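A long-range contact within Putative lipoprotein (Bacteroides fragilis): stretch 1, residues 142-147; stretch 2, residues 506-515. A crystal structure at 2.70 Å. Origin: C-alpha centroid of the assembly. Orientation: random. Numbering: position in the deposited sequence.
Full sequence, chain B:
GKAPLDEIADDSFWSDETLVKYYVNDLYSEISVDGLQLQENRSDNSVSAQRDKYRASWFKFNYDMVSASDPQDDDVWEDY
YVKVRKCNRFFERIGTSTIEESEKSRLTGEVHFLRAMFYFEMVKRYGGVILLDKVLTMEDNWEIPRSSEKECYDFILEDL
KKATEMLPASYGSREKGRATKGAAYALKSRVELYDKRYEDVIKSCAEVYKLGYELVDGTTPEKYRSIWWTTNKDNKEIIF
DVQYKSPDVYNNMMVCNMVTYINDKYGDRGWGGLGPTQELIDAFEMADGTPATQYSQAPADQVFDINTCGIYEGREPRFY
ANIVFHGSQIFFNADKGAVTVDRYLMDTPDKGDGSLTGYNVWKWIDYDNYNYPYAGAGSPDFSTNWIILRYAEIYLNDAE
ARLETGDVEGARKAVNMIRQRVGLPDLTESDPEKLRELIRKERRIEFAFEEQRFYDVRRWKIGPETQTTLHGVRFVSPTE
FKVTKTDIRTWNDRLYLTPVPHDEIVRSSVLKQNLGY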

# COMPACT_ATOMS: atom_id res chain seq x y z
N TRP B 142 -14.40 -16.97 3.13
CA TRP B 142 -13.73 -15.94 2.35
C TRP B 142 -13.55 -16.30 0.89
O TRP B 142 -13.16 -15.43 0.12
CB TRP B 142 -12.40 -15.60 2.99
CG TRP B 142 -12.55 -14.88 4.29
CD1 TRP B 142 -13.00 -15.40 5.48
CD2 TRP B 142 -12.22 -13.51 4.55
NE1 TRP B 142 -12.99 -14.43 6.45
CE2 TRP B 142 -12.49 -13.26 5.92
CE3 TRP B 142 -11.67 -12.47 3.77
CZ2 TRP B 142 -12.22 -12.03 6.52
CZ3 TRP B 142 -11.50 -11.21 4.33
CH2 TRP B 142 -11.78 -11.00 5.69
N GLU B 143 -13.88 -17.54 0.49
CA GLU B 143 -13.81 -17.88 -0.91
C GLU B 143 -15.12 -17.40 -1.54
O GLU B 143 -16.14 -18.10 -1.58
CB GLU B 143 -13.50 -19.37 -1.15
CG GLU B 143 -12.07 -19.76 -0.76
CD GLU B 143 -11.20 -20.45 -1.79
OE1 GLU B 143 -11.75 -21.15 -2.68
OE2 GLU B 143 -9.95 -20.36 -1.68
N ILE B 144 -15.11 -16.13 -1.91
CA ILE B 144 -16.23 -15.44 -2.51
C ILE B 144 -15.89 -15.12 -3.96
O ILE B 144 -14.88 -14.45 -4.21
CB ILE B 144 -16.63 -14.16 -1.72
CG1 ILE B 144 -16.84 -14.46 -0.24
CG2 ILE B 144 -17.86 -13.50 -2.33
CD1 ILE B 144 -16.52 -13.33 0.65
N PRO B 145 -16.72 -15.58 -4.93
CA PRO B 145 -16.43 -15.27 -6.33
C PRO B 145 -16.79 -13.84 -6.68
O PRO B 145 -17.54 -13.18 -5.96
CB PRO B 145 -17.34 -16.25 -7.09
CG PRO B 145 -18.47 -16.49 -6.19
CD PRO B 145 -17.95 -16.41 -4.80
N ARG B 146 -16.29 -13.38 -7.81
CA ARG B 146 -16.65 -12.08 -8.34
C ARG B 146 -18.11 -12.12 -8.80
O ARG B 146 -18.56 -13.13 -9.31
CB ARG B 146 -15.75 -11.73 -9.53
CG ARG B 146 -14.29 -11.54 -9.18
CD ARG B 146 -13.43 -11.56 -10.42
NE ARG B 146 -13.72 -10.43 -11.30
CZ ARG B 146 -13.34 -10.35 -12.56
NH1 ARG B 146 -12.62 -11.31 -13.11
NH2 ARG B 146 -13.65 -9.28 -13.29
N SER B 147 -18.85 -11.05 -8.58
CA SER B 147 -20.21 -10.96 -9.08
C SER B 147 -20.12 -10.50 -10.53
O SER B 147 -19.02 -10.13 -11.01
CB SER B 147 -21.03 -9.98 -8.24
OG SER B 147 -21.01 -10.38 -6.88
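Stretch 2, residues 506-515: VRSSVLKQNL

The firmest link between the two stretches is the guanidinium of R146. Its NH1 donates a hydrogen bond to the backbone carbonyl of K512, with R146 NH1 to K512 O at 2.7 Å. Its NH2 donates a second to the side-chain amide of N514, with R146 NH2 to N514 OD1 also at 2.7 Å. A weak bond from R146 NH1 to N514 OD1, at 3.1 Å, adds to the second. Both acceptors lie at the edge of the guanidinium, near its plane, where the N-H groups point. The R146 side chain starts out sideways to stretch 2, with chi1 m, chi2 t and chi3 p, and its end comes nearer.

The second polar site is the carboxylate of E143. S509 gives it two hydrogen bonds, both to the same oxygen. S509 OG lies 3.1 Å from E143 OE1, and S509 N lies 3.2 Å from E143 OE1. The other oxygen reaches back along the chain: E143 OE2 is 3.4 Å from S508 CA and 3.5 Å from R507 O. The latter pair are both oxygens and form no hydrogen bond.

Between these two sites the contact is packing. V510 points toward stretch 1 and sets one methyl against its backbone. V510 CG2 is 3.5 Å from E143 C, 3.5 Å from I144 C and 3.5 Å from P145 N. It also meets the proline ring, with V510 CG2 to P145 CD at 4.0 Å. I144 itself points away, so its backbone makes the contact. L511 sits against the aliphatic part of R146: L511 CD1 is 3.5 Å from R146 CG, and L511 CD1 is 4.1 Å from I144 O.

Stretch 1 has no regular helix or strand. From I144 to S147 its backbone angles are extended. Stretch 2 opens with the last part of a helix that begins earlier in the chain, then continues as loop or turn. S509 and V510 have helix-like angles, but L511 to L515 are extended. The two stretches run in the same direction. E143 CA is nearest S508 CA, at 5.9 Å, and P145 CA is nearest V510 CA, at 5.0 Å. No backbone-to-backbone hydrogen bond joins them; every polar link uses a side chain of stretch 1. Within stretch 2, N514 N donates to Q513 OE1 at 2.8 Å. The contact buries 477 Å², counting both sides, and brings together residues at least 364 positions apart in sequence.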

# COMPACT_ATOMS: atom_id res chain seq x y z
N VAL B 506 -4.67 -16.70 -7.40
CA VAL B 506 -4.10 -17.98 -6.95
C VAL B 506 -4.53 -18.29 -5.51
O VAL B 506 -4.56 -19.47 -5.14
CB VAL B 506 -2.54 -18.12 -7.12
CG1 VAL B 506 -2.14 -17.85 -8.55
CG2 VAL B 506 -1.78 -17.21 -6.18
N ARG B 507 -4.86 -17.26 -4.74
CA ARG B 507 -5.34 -17.28 -3.35
C ARG B 507 -6.71 -17.97 -3.20
O ARG B 507 -6.96 -18.62 -2.18
CB ARG B 507 -5.48 -15.81 -2.88
CG ARG B 507 -5.40 -15.57 -1.41
CD ARG B 507 -4.80 -14.21 -1.13
NE ARG B 507 -5.79 -13.14 -1.11
CZ ARG B 507 -5.66 -12.01 -0.40
NH1 ARG B 507 -4.60 -11.83 0.37
NH2 ARG B 507 -6.61 -11.08 -0.44
N SER B 508 -7.58 -17.82 -4.22
CA SER B 508 -8.95 -18.30 -4.24
C SER B 508 -9.26 -19.18 -5.45
O SER B 508 -8.97 -18.81 -6.59
CB SER B 508 -9.90 -17.11 -4.22
OG SER B 508 -11.21 -17.43 -3.79
N SER B 509 -9.93 -20.33 -5.20
CA SER B 509 -10.33 -21.23 -6.29
C SER B 509 -11.44 -20.62 -7.11
O SER B 509 -11.43 -20.75 -8.34
CB SER B 509 -10.81 -22.57 -5.74
OG SER B 509 -10.14 -22.95 -4.55
N VAL B 510 -12.36 -19.90 -6.43
CA VAL B 510 -13.56 -19.30 -7.01
C VAL B 510 -13.29 -17.98 -7.74
O VAL B 510 -14.10 -17.56 -8.58
CB VAL B 510 -14.67 -19.15 -5.94
CG1 VAL B 510 -14.97 -20.49 -5.30
CG2 VAL B 510 -14.30 -18.13 -4.88
N LEU B 511 -12.17 -17.33 -7.43
CA LEU B 511 -11.81 -16.06 -8.06
C LEU B 511 -11.23 -16.32 -9.45
O LEU B 511 -10.21 -17.01 -9.60
CB LEU B 511 -10.85 -15.27 -7.17
CG LEU B 511 -10.85 -13.77 -7.36
CD1 LEU B 511 -12.16 -13.17 -6.97
CD2 LEU B 511 -9.74 -13.13 -6.57
N LYS B 512 -11.95 -15.81 -10.47
CA LYS B 512 -11.64 -15.96 -11.89
C LYS B 512 -11.05 -14.68 -12.49
O LYS B 512 -11.47 -13.57 -12.16
CB LYS B 512 -12.88 -16.39 -12.67
CG LYS B 512 -13.33 -17.81 -12.34
CD LYS B 512 -14.44 -18.33 -13.29
CE LYS B 512 -15.69 -17.48 -13.43
NZ LYS B 512 -16.85 -18.29 -13.93
N GLN B 513 -10.05 -14.85 -13.34
CA GLN B 513 -9.34 -13.79 -14.04
C GLN B 513 -10.19 -13.26 -15.17
O GLN B 513 -11.08 -13.95 -15.65
CB GLN B 513 -8.00 -14.35 -14.58
CG GLN B 513 -7.07 -13.36 -15.26
CD GLN B 513 -6.78 -12.14 -14.41
OE1 GLN B 513 -7.48 -11.13 -14.47
NE2 GLN B 513 -5.75 -12.23 -13.58
N ASN B 514 -9.91 -12.03 -15.61
CA ASN B 514 -10.56 -11.42 -16.74
C ASN B 514 -10.02 -12.06 -18.01
O ASN B 514 -8.88 -12.55 -18.01
CB ASN B 514 -10.33 -9.91 -16.73
CG ASN B 514 -11.30 -9.18 -15.87
OD1 ASN B 514 -12.46 -9.59 -15.71
ND2 ASN B 514 -10.89 -8.02 -15.36
N LEU B 515 -10.83 -12.09 -19.07
CA LEU B 515 -10.46 -12.66 -20.36
C LEU B 515 -9.14 -12.07 -20.93
O LEU B 515 -8.90 -10.87 -20.89
CB LEU B 515 -11.61 -12.38 -21.31
CG LEU B 515 -11.62 -13.16 -22.60
CD1 LEU B 515 -12.46 -14.43 -22.47
CD2 LEU B 515 -12.14 -12.28 -23.70